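Local coordinates for protein replicative DNA helicase (Nostoc punctiforme, PDB 4O1R) that probably contains an intein that excises itself from the precursor and joins the flanking sequences by protein splicing, at residues G3-D8 with R68-T73; P21-V26 with E121-T126; G30-A35 with K45-N50; H95-R100 with N137-N142. One frame throughout, in Å; residues are numbered along the deposited sequence. Where two conformers were deposited one is given.

Interaction 1: G3-D8 with R68-T73. Unlike the reference sequence in segment 3-8: Ala-4 (reference Cys).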
loop_
_atom_site.group_PDB
_atom_site.type_symbol
_atom_site.label_atom_id
_atom_site.label_comp_id
_atom_site.label_asym_id
_atom_site.label_seq_id
_atom_site.Cartn_x
_atom_site.Cartn_y
_atom_site.Cartn_z
ATOM N N GLY A 3 -1.876 -6.377 8.729
ATOM C CA GLY A 3 -0.748 -5.472 8.659
ATOM C C GLY A 3 -1.171 -4.026 8.508
ATOM O O GLY A 3 -2.361 -3.712 8.371
ATOM N N ALA A 4 -0.188 -3.139 8.521
ATOM C CA ALA A 4 -0.477 -1.712 8.586
ATOM C C ALA A 4 0.698 -0.902 8.060
ATOM O O ALA A 4 1.744 -1.461 7.688
ATOM C CB ALA A 4 -0.867 -1.316 10.008
ATOM N N LEU A 5 0.510 0.410 8.014
ATOM C CA LEU A 5 1.444 1.337 7.371
ATOM C C LEU A 5 1.793 2.494 8.262
ATOM O O LEU A 5 0.994 2.911 9.109
ATOM C CB LEU A 5 0.820 1.917 6.095
ATOM C CG LEU A 5 0.467 0.930 4.989
ATOM C CD1 LEU A 5 -0.282 1.683 3.901
ATOM C CD2 LEU A 5 1.733 0.280 4.423
ATOM N N ALA A 6 2.959 3.080 8.022
ATOM C CA ALA A 6 3.311 4.334 8.708
ATOM C C ALA A 6 2.253 5.402 8.425
ATOM O O ALA A 6 1.662 5.444 7.340
ATOM C CB ALA A 6 4.683 4.822 8.258
ATOM N N GLY A 7 2.032 6.271 9.406
ATOM C CA GLY A 7 1.003 7.315 9.299
ATOM C C GLY A 7 1.189 8.322 8.183
ATOM O O GLY A 7 0.199 8.901 7.704
ATOM N N ASP A 8 2.435 8.510 7.740
ATOM C CA ASP A 8 2.712 9.459 6.668
ATOM C C ASP A 8 2.562 8.854 5.276
ATOM O O ASP A 8 2.752 9.544 4.280
ATOM C CB ASP A 8 4.085 10.143 6.824
ATOM C CG ASP A 8 5.243 9.179 6.851
ATOM O OD1 ASP A 8 5.035 7.972 7.072
ATOM O OD2 ASP A 8 6.389 9.658 6.688
ATOM N N ARG A 68 10.467 4.317 -5.462
ATOM C CA ARG A 68 9.283 4.329 -4.603
ATOM C C ARG A 68 9.641 3.730 -3.254
ATOM O O ARG A 68 10.530 2.885 -3.167
ATOM C CB ARG A 68 8.138 3.599 -5.278
ATOM C CG ARG A 68 7.933 4.180 -6.671
ATOM C CD ARG A 68 6.524 4.257 -7.080
ATOM N NE ARG A 68 6.454 4.667 -8.482
ATOM C CZ ARG A 68 5.442 4.367 -9.289
ATOM N NH1 ARG A 68 4.403 3.656 -8.841
ATOM N NH2 ARG A 68 5.475 4.785 -10.545
ATOM N N LYS A 69 8.998 4.211 -2.200
ATOM C CA LYS A 69 9.397 3.853 -0.844
ATOM C C LYS A 69 8.159 3.820 0.026
ATOM O O LYS A 69 7.282 4.683 -0.105
ATOM C CB LYS A 69 10.341 4.925 -0.291
ATOM C CG LYS A 69 11.042 4.563 1.001
ATOM C CD LYS A 69 11.845 5.744 1.525
ATOM C CE LYS A 69 13.102 5.991 0.722
ATOM N NZ LYS A 69 13.933 7.051 1.355
ATOM N N ILE A 70 8.089 2.840 0.919
ATOM C CA ILE A 70 6.977 2.744 1.851
ATOM C C ILE A 70 7.470 2.119 3.137
ATOM O O ILE A 70 8.436 1.352 3.128
ATOM C CB ILE A 70 5.802 1.945 1.225
ATOM C CG1 ILE A 70 4.492 2.114 2.016
ATOM C CG2 ILE A 70 6.192 0.470 1.025
ATOM C CD1 ILE A 70 3.288 1.522 1.280
ATOM N N ARG A 71 6.805 2.452 4.238
ATOM C CA ARG A 71 7.118 1.867 5.545
ATOM C C ARG A 71 5.915 1.086 6.022
ATOM O O ARG A 71 4.840 1.651 6.221
ATOM C CB ARG A 71 7.537 2.943 6.555
ATOM C CG ARG A 71 8.860 3.573 6.111
ATOM C CD ARG A 71 9.287 4.734 6.954
ATOM N NE ARG A 71 9.706 4.291 8.271
ATOM C CZ ARG A 71 9.261 4.805 9.410
ATOM N NH1 ARG A 71 8.377 5.798 9.388
ATOM N NH2 ARG A 71 9.715 4.333 10.564
ATOM N N ALA A 72 6.103 -0.228 6.179
ATOM C CA ALA A 72 5.013 -1.146 6.460
ATOM C C ALA A 72 5.407 -2.176 7.498
ATOM O O ALA A 72 6.588 -2.455 7.706
ATOM C CB ALA A 72 4.557 -1.853 5.169
ATOM N N THR A 73 4.408 -2.751 8.147
ATOM C CA THR A 73 4.686 -3.853 9.068
ATOM C C THR A 73 5.161 -5.095 8.306
ATOM O O THR A 73 4.921 -5.234 7.102
ATOM C CB THR A 73 3.464 -4.189 9.914
ATOM O OG1 THR A 73 2.381 -4.554 9.050
ATOM C CG2 THR A 73 3.038 -3.005 10.780
#

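Interaction 2: P21-V26 with E121-T126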
loop_
_atom_site.group_PDB
_atom_site.type_symbol
_atom_site.label_atom_id
_atom_site.label_comp_id
_atom_site.label_asym_id
_atom_site.label_seq_id
_atom_site.Cartn_x
_atom_site.Cartn_y
_atom_site.Cartn_z
ATOM N N PRO A 21 -1.905 11.861 3.946
ATOM C CA PRO A 21 -1.349 10.870 4.877
ATOM C C PRO A 21 -2.467 10.029 5.488
ATOM O O PRO A 21 -3.505 10.547 5.934
ATOM C CB PRO A 21 -0.653 11.718 5.943
ATOM C CG PRO A 21 -0.524 13.076 5.370
ATOM C CD PRO A 21 -1.583 13.247 4.331
ATOM N N ILE A 22 -2.256 8.722 5.534
ATOM C CA ILE A 22 -3.280 7.818 6.011
ATOM C C ILE A 22 -3.727 8.157 7.452
ATOM O O ILE A 22 -4.908 8.005 7.797
ATOM C CB ILE A 22 -2.790 6.349 5.866
ATOM C CG1 ILE A 22 -3.910 5.360 6.168
ATOM C CG2 ILE A 22 -1.539 6.087 6.705
ATOM C CD1 ILE A 22 -3.554 3.915 5.838
ATOM N N LYS A 23 -2.804 8.660 8.274
ATOM C CA LYS A 23 -3.166 9.017 9.655
ATOM C C LYS A 23 -4.309 10.049 9.680
ATOM O O LYS A 23 -5.130 10.045 10.596
ATOM C CB LYS A 23 -1.957 9.511 10.454
ATOM C CG LYS A 23 -2.329 9.964 11.848
ATOM C CD LYS A 23 -1.193 10.593 12.604
ATOM C CE LYS A 23 -1.673 10.958 14.003
ATOM N NZ LYS A 23 -0.558 11.447 14.858
ATOM N N GLU A 24 -4.373 10.908 8.665
ATOM C CA GLU A 24 -5.387 11.971 8.628
ATOM C C GLU A 24 -6.776 11.461 8.243
ATOM O O GLU A 24 -7.773 12.181 8.388
ATOM C CB GLU A 24 -4.935 13.108 7.705
ATOM C CG GLU A 24 -3.688 13.826 8.236
ATOM C CD GLU A 24 -3.178 14.939 7.335
ATOM O OE1 GLU A 24 -3.879 15.305 6.375
ATOM O OE2 GLU A 24 -2.062 15.442 7.590
ATOM N N LEU A 25 -6.855 10.215 7.780
ATOM C CA LEU A 25 -8.133 9.651 7.347
ATOM C C LEU A 25 -8.854 8.868 8.435
ATOM O O LEU A 25 -9.975 8.412 8.223
ATOM C CB LEU A 25 -7.939 8.762 6.116
ATOM C CG LEU A 25 -7.502 9.549 4.880
ATOM C CD1 LEU A 25 -7.023 8.576 3.826
ATOM C CD2 LEU A 25 -8.636 10.429 4.362
ATOM N N VAL A 26 -8.214 8.701 9.592
ATOM C CA VAL A 26 -8.819 7.913 10.679
ATOM C C VAL A 26 -10.222 8.430 10.993
ATOM O O VAL A 26 -10.420 9.630 11.178
ATOM C CB VAL A 26 -7.921 7.839 11.949
ATOM C CG1 VAL A 26 -8.684 7.259 13.127
ATOM C CG2 VAL A 26 -6.682 7.016 11.663
ATOM N N GLU A 121 3.335 4.377 15.558
ATOM C CA GLU A 121 1.920 4.089 15.358
ATOM C C GLU A 121 1.661 3.764 13.880
ATOM O O GLU A 121 2.238 4.391 12.981
ATOM C CB GLU A 121 1.038 5.251 15.822
ATOM C CG GLU A 121 -0.427 4.875 15.846
ATOM C CD GLU A 121 -1.321 5.945 16.415
ATOM O OE1 GLU A 121 -0.872 7.097 16.582
ATOM O OE2 GLU A 121 -2.490 5.614 16.689
ATOM N N VAL A 122 0.828 2.757 13.631
ATOM C CA VAL A 122 0.558 2.316 12.266
ATOM C C VAL A 122 -0.945 2.255 12.010
ATOM O O VAL A 122 -1.747 2.165 12.949
ATOM C CB VAL A 122 1.258 0.970 11.934
ATOM C CG1 VAL A 122 2.759 1.143 11.921
ATOM C CG2 VAL A 122 0.855 -0.110 12.910
ATOM N N PHE A 123 -1.310 2.324 10.730
ATOM C CA PHE A 123 -2.681 2.587 10.299
ATOM C C PHE A 123 -3.038 1.726 9.114
ATOM O O PHE A 123 -2.177 1.307 8.336
ATOM C CB PHE A 123 -2.818 4.066 9.896
ATOM C CG PHE A 123 -2.458 5.020 10.993
ATOM C CD1 PHE A 123 -1.130 5.396 11.205
ATOM C CD2 PHE A 123 -3.442 5.532 11.833
ATOM C CE1 PHE A 123 -0.783 6.262 12.239
ATOM C CE2 PHE A 123 -3.102 6.408 12.860
ATOM C CZ PHE A 123 -1.775 6.774 13.058
ATOM N N ASP A 124 -4.331 1.505 8.949
ATOM C CA ASP A 124 -4.808 0.713 7.827
ATOM C C ASP A 124 -6.158 1.232 7.361
ATOM O O ASP A 124 -6.837 1.989 8.074
ATOM C CB ASP A 124 -4.905 -0.768 8.250
ATOM C CG ASP A 124 -5.055 -1.730 7.073
ATOM O OD1 ASP A 124 -4.668 -1.389 5.930
ATOM O OD2 ASP A 124 -5.541 -2.859 7.308
ATOM N N LEU A 125 -6.506 0.821 6.140
ATOM C CA LEU A 125 -7.800 1.096 5.521
ATOM C C LEU A 125 -8.466 -0.209 5.192
ATOM O O LEU A 125 -7.804 -1.144 4.755
ATOM C CB LEU A 125 -7.623 1.856 4.207
ATOM C CG LEU A 125 -6.808 3.145 4.196
ATOM C CD1 LEU A 125 -6.800 3.765 2.802
ATOM C CD2 LEU A 125 -7.358 4.125 5.208
ATOM N N THR A 126 -9.778 -0.259 5.361
ATOM C CA THR A 126 -10.562 -1.399 4.877
ATOM C C THR A 126 -11.207 -1.021 3.558
ATOM O O THR A 126 -11.898 0.007 3.462
ATOM C CB THR A 126 -11.643 -1.790 5.880
ATOM O OG1 THR A 126 -12.553 -0.705 6.064
ATOM C CG2 THR A 126 -11.018 -2.140 7.201
#

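Interaction 3: G30-A35 with K45-N50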
loop_
_atom_site.group_PDB
_atom_site.type_symbol
_atom_site.label_atom_id
_atom_site.label_comp_id
_atom_site.label_asym_id
_atom_site.label_seq_id
_atom_site.Cartn_x
_atom_site.Cartn_y
_atom_site.Cartn_z
ATOM N N GLY A 30 -16.481 5.986 3.323
ATOM C CA GLY A 30 -17.337 6.253 2.174
ATOM C C GLY A 30 -16.675 7.115 1.123
ATOM O O GLY A 30 -17.346 7.824 0.370
ATOM N N PHE A 31 -15.352 7.067 1.071
ATOM C CA PHE A 31 -14.599 7.828 0.080
ATOM C C PHE A 31 -13.755 6.894 -0.763
ATOM O O PHE A 31 -13.449 5.791 -0.344
ATOM C CB PHE A 31 -13.713 8.877 0.756
ATOM C CG PHE A 31 -12.676 8.294 1.677
ATOM C CD1 PHE A 31 -11.398 7.976 1.202
ATOM C CD2 PHE A 31 -12.977 8.035 3.010
ATOM C CE1 PHE A 31 -10.439 7.424 2.039
ATOM C CE2 PHE A 31 -12.026 7.493 3.864
ATOM C CZ PHE A 31 -10.750 7.171 3.377
ATOM N N ALA A 32 -13.382 7.351 -1.951
ATOM C CA ALA A 32 -12.669 6.514 -2.917
ATOM C C ALA A 32 -11.178 6.789 -3.006
ATOM O O ALA A 32 -10.728 7.950 -2.980
ATOM C CB ALA A 32 -13.300 6.636 -4.287
ATOM N N VAL A 33 -10.429 5.693 -3.110
ATOM C CA VAL A 33 -8.991 5.699 -3.372
ATOM C C VAL A 33 -8.738 4.818 -4.601
ATOM O O VAL A 33 -9.679 4.257 -5.168
ATOM C CB VAL A 33 -8.179 5.228 -2.134
ATOM C CG1 VAL A 33 -8.505 6.110 -0.928
ATOM C CG2 VAL A 33 -8.462 3.764 -1.807
ATOM N N TRP A 34 -7.481 4.700 -5.020
ATOM C CA TRP A 34 -7.144 3.785 -6.111
ATOM C C TRP A 34 -6.792 2.404 -5.582
ATOM O O TRP A 34 -6.165 2.276 -4.533
ATOM C CB TRP A 34 -5.997 4.327 -6.964
ATOM C CG TRP A 34 -6.412 5.514 -7.742
ATOM C CD1 TRP A 34 -6.103 6.818 -7.475
ATOM C CD2 TRP A 34 -7.264 5.525 -8.891
ATOM N NE1 TRP A 34 -6.691 7.640 -8.408
ATOM C CE2 TRP A 34 -7.417 6.875 -9.283
ATOM C CE3 TRP A 34 -7.909 4.526 -9.635
ATOM C CZ2 TRP A 34 -8.188 7.249 -10.384
ATOM C CZ3 TRP A 34 -8.681 4.904 -10.733
ATOM C CH2 TRP A 34 -8.807 6.253 -11.096
ATOM N N ALA A 35 -7.207 1.383 -6.323
ATOM C CA ALA A 35 -6.921 -0.009 -5.977
ATOM C C ALA A 35 -6.759 -0.833 -7.235
ATOM O O ALA A 35 -7.200 -0.448 -8.317
ATOM C CB ALA A 35 -8.038 -0.590 -5.119
ATOM N N LYS A 45 -11.228 2.824 -9.109
ATOM C CA LYS A 45 -11.695 3.543 -7.927
ATOM C C LYS A 45 -12.316 2.548 -6.949
ATOM O O LYS A 45 -13.089 1.674 -7.350
ATOM C CB LYS A 45 -12.728 4.600 -8.331
ATOM C CG LYS A 45 -12.247 5.513 -9.447
ATOM C CD LYS A 45 -13.333 6.456 -9.927
ATOM C CE LYS A 45 -12.841 7.289 -11.105
ATOM N NZ LYS A 45 -13.838 8.333 -11.487
ATOM N N ALA A 46 -11.981 2.697 -5.671
ATOM C CA ALA A 46 -12.407 1.763 -4.632
ATOM C C ALA A 46 -12.802 2.490 -3.353
ATOM O O ALA A 46 -12.057 3.328 -2.849
ATOM C CB ALA A 46 -11.297 0.770 -4.340
ATOM N N ILE A 47 -13.961 2.140 -2.812
ATOM C CA ILE A 47 -14.470 2.764 -1.592
ATOM C C ILE A 47 -13.800 2.219 -0.325
ATOM O O ILE A 47 -13.640 1.004 -0.145
ATOM C CB ILE A 47 -16.018 2.639 -1.486
ATOM C CG1 ILE A 47 -16.683 3.394 -2.639
ATOM C CG2 ILE A 47 -16.530 3.123 -0.110
ATOM C CD1 ILE A 47 -16.470 4.898 -2.641
ATOM N N VAL A 48 -13.411 3.136 0.548
ATOM C CA VAL A 48 -12.859 2.814 1.850
ATOM C C VAL A 48 -13.974 2.886 2.888
ATOM O O VAL A 48 -14.651 3.908 2.998
ATOM C CB VAL A 48 -11.738 3.813 2.215
ATOM C CG1 VAL A 48 -11.248 3.600 3.643
ATOM C CG2 VAL A 48 -10.588 3.711 1.222
ATOM N N SER A 49 -14.159 1.797 3.635
ATOM C CA SER A 49 -15.210 1.719 4.651
ATOM C C SER A 49 -14.754 2.051 6.072
ATOM O O SER A 49 -15.580 2.299 6.949
ATOM C CB SER A 49 -15.823 0.315 4.652
ATOM O OG SER A 49 -14.838 -0.658 4.957
ATOM N N ASN A 50 -13.445 2.022 6.307
ATOM C CA ASN A 50 -12.900 2.232 7.651
ATOM C C ASN A 50 -11.437 2.628 7.520
ATOM O O ASN A 50 -10.738 2.101 6.657
ATOM C CB ASN A 50 -13.017 0.938 8.485
ATOM C CG ASN A 50 -12.972 1.185 9.984
ATOM O OD1 ASN A 50 -13.188 2.302 10.455
ATOM N ND2 ASN A 50 -12.712 0.122 10.747
#

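Interaction 4: H95-R100 with N137-N142. Unlike the reference sequence in segment 95-100: Ala-97 (reference Cys).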
loop_
_atom_site.group_PDB
_atom_site.type_symbol
_atom_site.label_atom_id
_atom_site.label_comp_id
_atom_site.label_asym_id
_atom_site.label_seq_id
_atom_site.Cartn_x
_atom_site.Cartn_y
_atom_site.Cartn_z
ATOM N N HIS A 95 10.306 -8.634 -7.475
ATOM C CA HIS A 95 9.534 -7.553 -8.083
ATOM C C HIS A 95 8.134 -7.435 -7.485
ATOM O O HIS A 95 7.519 -8.443 -7.119
ATOM C CB HIS A 95 9.427 -7.782 -9.592
ATOM C CG HIS A 95 10.715 -7.594 -10.340
ATOM N ND1 HIS A 95 11.829 -8.391 -10.162
ATOM C CD2 HIS A 95 11.038 -6.713 -11.317
ATOM C CE1 HIS A 95 12.789 -7.992 -10.984
ATOM N NE2 HIS A 95 12.330 -6.981 -11.696
ATOM N N LEU A 96 7.643 -6.197 -7.411
ATOM C CA LEU A 96 6.312 -5.887 -6.881
ATOM C C LEU A 96 5.508 -5.100 -7.898
ATOM O O LEU A 96 6.071 -4.337 -8.696
ATOM C CB LEU A 96 6.408 -5.025 -5.622
ATOM C CG LEU A 96 7.213 -5.542 -4.449
ATOM C CD1 LEU A 96 7.103 -4.509 -3.342
ATOM C CD2 LEU A 96 6.651 -6.887 -4.024
ATOM N N ALA A 97 4.185 -5.266 -7.840
ATOM C CA ALA A 97 3.283 -4.517 -8.705
ATOM C C ALA A 97 3.102 -3.098 -8.209
ATOM O O ALA A 97 2.766 -2.868 -7.034
ATOM C CB ALA A 97 1.930 -5.199 -8.766
ATOM N N LEU A 98 3.316 -2.154 -9.118
ATOM C CA LEU A 98 3.173 -0.732 -8.823
ATOM C C LEU A 98 2.403 -0.086 -9.958
ATOM O O LEU A 98 2.544 -0.510 -11.097
ATOM C CB LEU A 98 4.567 -0.080 -8.718
ATOM C CG LEU A 98 5.340 -0.036 -7.391
ATOM C CD1 LEU A 98 5.644 -1.405 -6.835
ATOM C CD2 LEU A 98 6.642 0.698 -7.575
ATOM N N PRO A 99 1.602 0.958 -9.666
ATOM C CA PRO A 99 0.959 1.690 -10.759
ATOM C C PRO A 99 1.960 2.433 -11.623
ATOM O O PRO A 99 2.968 2.953 -11.122
ATOM C CB PRO A 99 0.061 2.708 -10.044
ATOM C CG PRO A 99 0.057 2.378 -8.653
ATOM C CD PRO A 99 1.199 1.459 -8.342
ATOM N N ARG A 100 1.675 2.484 -12.923
ATOM C CA ARG A 100 2.434 3.316 -13.838
ATOM C C ARG A 100 2.130 4.780 -13.526
ATOM O O ARG A 100 1.123 5.082 -12.869
ATOM C CB ARG A 100 2.086 2.972 -15.294
ATOM C CG ARG A 100 2.502 1.563 -15.687
ATOM C CD ARG A 100 2.493 1.347 -17.200
ATOM N NE ARG A 100 3.087 0.055 -17.561
ATOM C CZ ARG A 100 4.393 -0.162 -17.733
ATOM N NH1 ARG A 100 5.271 0.825 -17.581
ATOM N NH2 ARG A 100 4.825 -1.377 -18.053
ATOM N N ASN A 137 2.198 5.162 -3.832
ATOM C CA ASN A 137 2.323 4.708 -5.220
ATOM C C ASN A 137 2.815 3.259 -5.331
ATOM O O ASN A 137 3.453 2.893 -6.316
ATOM C CB ASN A 137 3.232 5.644 -6.042
ATOM C CG ASN A 137 2.678 7.036 -6.179
ATOM O OD1 ASN A 137 1.493 7.221 -6.453
ATOM N ND2 ASN A 137 3.540 8.029 -6.013
ATOM N N ILE A 138 2.475 2.451 -4.330
ATOM C CA ILE A 138 2.733 1.000 -4.320
ATOM C C ILE A 138 1.425 0.294 -3.943
ATOM O O ILE A 138 0.683 0.770 -3.089
ATOM C CB ILE A 138 3.861 0.633 -3.319
ATOM C CG1 ILE A 138 5.163 1.339 -3.710
ATOM C CG2 ILE A 138 4.079 -0.901 -3.244
ATOM C CD1 ILE A 138 6.286 1.225 -2.685
ATOM N N ILE A 139 1.138 -0.835 -4.591
ATOM C CA ILE A 139 -0.080 -1.603 -4.280
ATOM C C ILE A 139 0.121 -2.447 -3.028
ATOM O O ILE A 139 1.096 -3.190 -2.934
ATOM C CB ILE A 139 -0.489 -2.454 -5.483
ATOM C CG1 ILE A 139 -0.882 -1.532 -6.637
ATOM C CG2 ILE A 139 -1.643 -3.402 -5.149
ATOM C CD1 ILE A 139 -0.764 -2.163 -7.976
ATOM N N VAL A 140 -0.768 -2.298 -2.049
ATOM C CA VAL A 140 -0.703 -3.063 -0.794
ATOM C C VAL A 140 -2.030 -3.774 -0.528
ATOM O O VAL A 140 -3.073 -3.259 -0.913
ATOM C CB VAL A 140 -0.336 -2.173 0.416
ATOM C CG1 VAL A 140 0.915 -1.380 0.128
ATOM C CG2 VAL A 140 -1.478 -1.224 0.794
ATOM N N HIS A 141 -2.017 -4.944 0.121
ATOM C CA HIS A 141 -3.248 -5.716 0.404
ATOM C C HIS A 141 -3.712 -5.669 1.852
ATOM O O HIS A 141 -2.904 -5.736 2.786
ATOM C CB HIS A 141 -3.073 -7.200 0.079
ATOM C CG HIS A 141 -4.352 -7.931 -0.248
ATOM N ND1 HIS A 141 -5.186 -8.467 0.716
ATOM C CD2 HIS A 141 -4.935 -8.215 -1.440
ATOM C CE1 HIS A 141 -6.216 -9.052 0.132
ATOM N NE2 HIS A 141 -6.093 -8.909 -1.175
ATOM N N ASN A 142 -5.128 -5.770 1.957
ATOM C CA ASN A 142 -5.707 -5.748 3.310
ATOM C C ASN A 142 -5.376 -7.059 4.021
ATOM O O ASN A 142 -4.953 -8.082 3.439
ATOM C CB ASN A 142 -7.247 -5.680 3.209
ATOM C CG ASN A 142 -7.806 -4.282 2.905
ATOM O OD1 ASN A 142 -9.014 -4.153 2.688
ATOM N ND2 ASN A 142 -6.958 -3.249 2.897
ATOM O OXT ASN A 142 -5.553 -7.149 5.253
HETATM O O HOH W 1 2.671 -4.536 -4.662
#

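Interaction 1: G3-D8 with R68-T73
Thr-73 turns its CB toward Ala-4 and brings its hydroxyl to that N-H. OG1 of Thr-73 sits between the backbone N and the carbonyl carbon (chi1 59°) and accepts from Ala-4 N at 3.0 Å. The return bond, from Thr-73 N to Ala-4 O, is also 3.0 Å and nearly straight at 169°. CG2 of Thr-73 lies alongside the same peptide, 3.7 Å from Ala-4 O. Ala-4 stands where the reference sequence has cysteine, which, as in other inteins, is probably the first splicing nucleophile. Ala-4 O is also hydrogen-bonded to His-76 ND1, and Thr-73 OG1 to Asn-75 OD1, a pattern consistent with the TxxH motif of intein block B. A valine in place of Thr-73 would probably leave Ala-4 N and Asn-75 OD1 without this hydroxyl and let the peptide before Ala-4 shift.

Further along, Ala-6 N donates to Arg-71 O (3.0 Å). CB of Ala-6 meets CB of Arg-71 at 3.8 Å, while the guanidinium goes on to Ser-117 O and Glu-120. Leu-5 works on another side: its CD2 touches both Ala-72 CB (3.6 Å) and Ile-70 CD1 (3.7 Å), and it crosses Ile-70 obliquely. Strand 5-6 is thus flanked by strands 69-72 and 106-126. Leu-5 and Ile-70 both pack on strand 132-135, and Ile-70 also reaches strand 138-141.

Interaction 2: P21-V26 with E121-T126
Lys-23 lays the start of its side chain over one face of the Phe-123 ring. The contact joins a short helical turn to the end of the long strand 106-126 in the all-beta fold shared by inteins and Hedgehog domains (HINT). No hydrogen bond crosses it; it is held by apolar packing.

CG of Lys-23 is anti to the backbone N (chi1 176°), and the chain then runs out extended. CB of Lys-23 is 3.9 Å from the centroid of the Phe-123 ring and 18° off the normal, a CH-pi contact shifted toward the rim. CG of Lys-23 follows at 3.5 Å from CZ of Phe-123. The ammonium carries on past the ring toward Glu-121, but its NZ stays 4.7 Å from OE1 of Glu-121, so the two charges can attract only at a distance.

The Val-26 and Phe-123 side chains cross at about a right angle, with Val-26 CG2 3.6 Å from Phe-123 CD2. An alanine at Phe-123 would remove the ring, and would probably leave the Lys-23 methylenes and Val-26 CG2 facing a gap, with the lysine chain freer to turn.

Ile-22 fills the other half of the contact. Its CG1 is also anti to the backbone N (chi1 -172°), and the side chain slides past that of Leu-125 in the opposite direction. The turn is drawn tight by bonds from Glu-24 N to Pro-21 O and from Leu-25 N to Ile-22 O. Two branches of Ile-22 divide the strand between them: CG2 lies 4.0 Å from CB of Phe-123, and CD1 lies 3.7 Å from CG of Leu-125.

Interaction 3: G30-A35 with K45-N50
Phe-31 has Val-48 CB over one face of its ring, 3.9 Å from the centroid and 21° off the normal, displaced toward the rim. CZ of Phe-31 meets CG1 of Val-48 at 3.6 Å. The other flat group is the Trp-34 indole; the backbone N of Lys-45 lies obliquely to it, 3.7 Å from CZ3 of Trp-34. The Trp-34 and Lys-45 side chains lie side by side and point the same way, with Trp-34 CZ3 3.8 Å from Lys-45 CG. Both pairs belong to an antiparallel beta hairpin made by strands 31-37 and 42-55 of the intein.

CG of Phe-31 stands between the backbone N and the carbonyl carbon (chi1 62°), and from there the ring extends to Val-48. Phe-31, Val-33, Ala-46 and Val-48 share one face of the hairpin. CG2 of Val-33 touches CG2 of Val-48 at 3.7 Å, the two side chains crossing at about a right angle. Val-33 also packs on Phe-133 and Val-11, so this face looks inward. The other face carries Ala-32, Trp-34, Lys-45 and Ile-47, and is more open to solvent on the side of Lys-45 and Ile-47.

Val-33 and Ala-46 form a hydrogen-bonded pair, bonded N to O in both directions. Ala-32 with Ile-47 and Trp-34 with Lys-45 are non-hydrogen-bonded pairs. Val-48 is tied to the start of the first strand by two bonds: its N donates to Phe-31 O at 2.8 Å, and its O accepts from Gly-30 N. Between these bonds, Ala-32 CA comes within 3.2 Å of Ala-46 O in a CA-H...O contact.

Interaction 4: H95-R100 with N137-N142
Ile-139 turns its side chain toward Ala-97 and Pro-99. CB of Ile-139 is 3.6 Å from Ala-97 O. CG1 of Ile-139 is anti to the carbonyl carbon (chi1 -65°) and meets the proline ring, 4.0 Å from Pro-99 CD. CD1 of Ile-139, at the tip, stays over the Ala-97 peptide and comes 4.1 Å from Ala-97 CB. The residue is therefore spread over Ala-97 and Pro-99 of the opposing strand, and Ile-106 and Asn-132 add to its surroundings.

Ile-138 serves another side of the strand. It lies side by side with Leu-98, pointing the same way, and Leu-98 CG is 3.9 Å from Ile-138 CG1. Next to them Pro-99 CD rests 3.4 Å from Asn-137 O. That carbonyl and Pro-99 O are both hydrogen-bonded to Arg-68 NH1, so one guanidinium nitrogen ties the two segments together.

No direct hydrogen bond joins strands 95-99 and 138-141, which run at 114° to each other. A water fills in: it donates to Ala-97 O at 2.9 Å and to Ile-139 O at 2.7 Å, serving two carbonyls in a buried contact. Ala-97 replaces a cysteine of the reference sequence.

Strand 138-141 leads to the C-terminal end of the chain. There His-141 ND1 donates to the carboxylate O of Asn-142 at 2.8 Å and 170°, in the ring plane and on a lone pair. A penultimate histidine before a terminal asparagine is the hallmark of the intein C-terminal splice junction, where the asparagine is thought to cyclise during splicing.

How the interactions relate
All four contacts reach the same large curled antiparallel sheet. Interaction 3 is nested along the chain inside interactions 1 and 2, whose segments cross. Interaction 4 opens only after interactions 1 and 3 have closed, and its segments alternate with those of interaction 2. Interactions 1 and 2 lie closest, with centres 10 Å apart, and meet through strands 5-6 and 106-126. Thr-126 links interaction 2 to Ser-49 and Asn-50 of interaction 3, while Arg-68 links interaction 1 to interaction 4. Interactions 1 and 3 do not touch. The fold brings the N-terminal end of interaction 1 and the C-terminal end of interaction 4 close together, consistent with protein splicing.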